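Local coordinates for protein putative TetR-family transcriptional regulator (Streptomyces coelicolor, PDB 2HXO) that probably binds DNA at cis-regulatory sites through an N-terminal helix-turn-helix domain and regulates transcription, as a TetR-family member, at the interface of chains A and B. Numbering follows the deposited sequence. Chains: chain A/B, Putative TetR-family transcriptional regulator.

The interface of chains A and B. Residues chain A 152, 156, 221, 224-225; chain B 152, 156, 221, 224-225.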
# COMPACT_ATOMS: atom_id res chain seq x y z
N ALA A 152 -1.38 -7.33 -9.56
CA ALA A 152 -1.22 -7.91 -8.24
C ALA A 152 0.19 -7.65 -7.73
O ALA A 152 0.37 -7.24 -6.58
CB ALA A 152 -1.50 -9.42 -8.27
N TYR A 156 1.00 -5.34 -4.48
CA TYR A 156 1.76 -5.90 -3.38
C TYR A 156 2.95 -5.00 -3.08
O TYR A 156 3.22 -4.65 -1.93
CB TYR A 156 2.27 -7.30 -3.68
CG TYR A 156 3.21 -7.74 -2.61
CD1 TYR A 156 2.74 -8.23 -1.39
CD2 TYR A 156 4.59 -7.55 -2.75
CE1 TYR A 156 3.61 -8.50 -0.33
CE2 TYR A 156 5.47 -7.81 -1.70
CZ TYR A 156 4.98 -8.29 -0.50
OH TYR A 156 5.85 -8.59 0.51
N GLY A 221 7.29 -12.04 0.46
CA GLY A 221 5.93 -11.78 0.02
C GLY A 221 5.81 -11.76 -1.50
O GLY A 221 4.88 -12.34 -2.07
N LEU A 224 5.97 -15.18 -2.78
CA LEU A 224 4.69 -15.84 -2.53
C LEU A 224 3.71 -15.49 -3.67
O LEU A 224 3.02 -16.35 -4.20
CB LEU A 224 4.12 -15.34 -1.20
CG LEU A 224 3.69 -16.33 -0.13
CD1 LEU A 224 4.49 -17.62 -0.20
CD2 LEU A 224 3.84 -15.64 1.22
N VAL A 225 3.67 -14.22 -4.07
CA VAL A 225 2.80 -13.81 -5.16
C VAL A 225 3.27 -14.47 -6.46
O VAL A 225 2.46 -14.99 -7.23
CB VAL A 225 2.78 -12.27 -5.35
CG1 VAL A 225 1.82 -11.90 -6.49
CG2 VAL A 225 2.34 -11.59 -4.06
N ALA B 152 2.32 -11.07 4.58
CA ALA B 152 2.19 -10.91 3.14
C ALA B 152 0.73 -10.59 2.81
O ALA B 152 0.45 -9.71 2.01
CB ALA B 152 2.63 -12.18 2.42
N TYR B 156 -0.45 -7.08 1.30
CA TYR B 156 -1.18 -7.08 0.05
C TYR B 156 -2.48 -6.29 0.22
O TYR B 156 -2.78 -5.43 -0.61
CB TYR B 156 -1.52 -8.51 -0.40
CG TYR B 156 -2.44 -8.51 -1.59
CD1 TYR B 156 -1.97 -8.21 -2.86
CD2 TYR B 156 -3.81 -8.71 -1.42
CE1 TYR B 156 -2.83 -8.09 -3.94
CE2 TYR B 156 -4.69 -8.59 -2.50
CZ TYR B 156 -4.20 -8.28 -3.75
OH TYR B 156 -5.06 -8.12 -4.81
N GLY B 221 -6.08 -11.01 -6.66
CA GLY B 221 -4.79 -10.83 -6.01
C GLY B 221 -4.73 -11.67 -4.75
O GLY B 221 -3.72 -12.32 -4.46
N LEU B 224 -4.22 -15.22 -5.63
CA LEU B 224 -2.84 -15.43 -6.04
C LEU B 224 -1.94 -15.62 -4.81
O LEU B 224 -1.09 -16.50 -4.79
CB LEU B 224 -2.33 -14.25 -6.87
CG LEU B 224 -2.78 -14.29 -8.33
CD1 LEU B 224 -2.49 -12.97 -8.98
CD2 LEU B 224 -2.10 -15.44 -9.04
N VAL B 225 -2.13 -14.77 -3.80
CA VAL B 225 -1.34 -14.85 -2.58
C VAL B 225 -1.65 -16.17 -1.84
O VAL B 225 -0.74 -16.90 -1.42
CB VAL B 225 -1.62 -13.63 -1.66
CG1 VAL B 225 -0.89 -13.79 -0.33
CG2 VAL B 225 -1.17 -12.35 -2.34
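In the helix-bundle dimerisation surface typical of TetR-family regulators, helices 146-166 and 214-230 of chain A meet the same pair of helices from chain B. At the middle, A:Val225 and B:Val225 face each other near the two-fold axis, their short side chains crossing obliquely with the CG2 methyls 4.0 Å apart. Each valine has CG1 anti to its backbone N (chi1 -179° in A:Val225), which turns CG2 toward its twin. A beta-branched residue suits this spot because its shape is nearly fixed by the helix, so little side-chain freedom is lost on pairing.

To either side, an alanine of one chain meets a leucine of the other, whose longer branched chain reaches the small residue across the interface. The CB of A:Ala152 touches the CD1 methyl of B:Leu224 at 3.8 Å, and in the twin contact CD2 of A:Leu224 lies 3.9 Å from CB of B:Ala152. B:Leu224 holds CG anti to its carbonyl carbon (chi1 -80°), whereas A:Leu224 is modelled at -128°, which may reflect limited definition of that side chain. The methyl of B:Ala152 also comes to 4.1 Å from CA of A:Gly221; with a small residue on each side, the two helices can approach closely here.

One turn on from the alanines, A:Tyr156 and B:Tyr156 flank the axis where the long helices cross, their CA atoms 4.7 Å apart. Each ring is directed away past the partner's helix; CE1 of A:Tyr156 lies a loose 4.1 Å from the backbone O of B:Ala152. The B:Tyr156 ring extends beneath helix 214-230 of its own chain, with the carbonyl O of B:Gly221 over one face near the rim. A large flat ring can thus fill in between its own two helices, probably helping to hold them together, while its backbone stays near the axis.

The patch lies between the two C-terminal domains, mid-dimer, on the side away from the N-terminal helix-turn-helix domains.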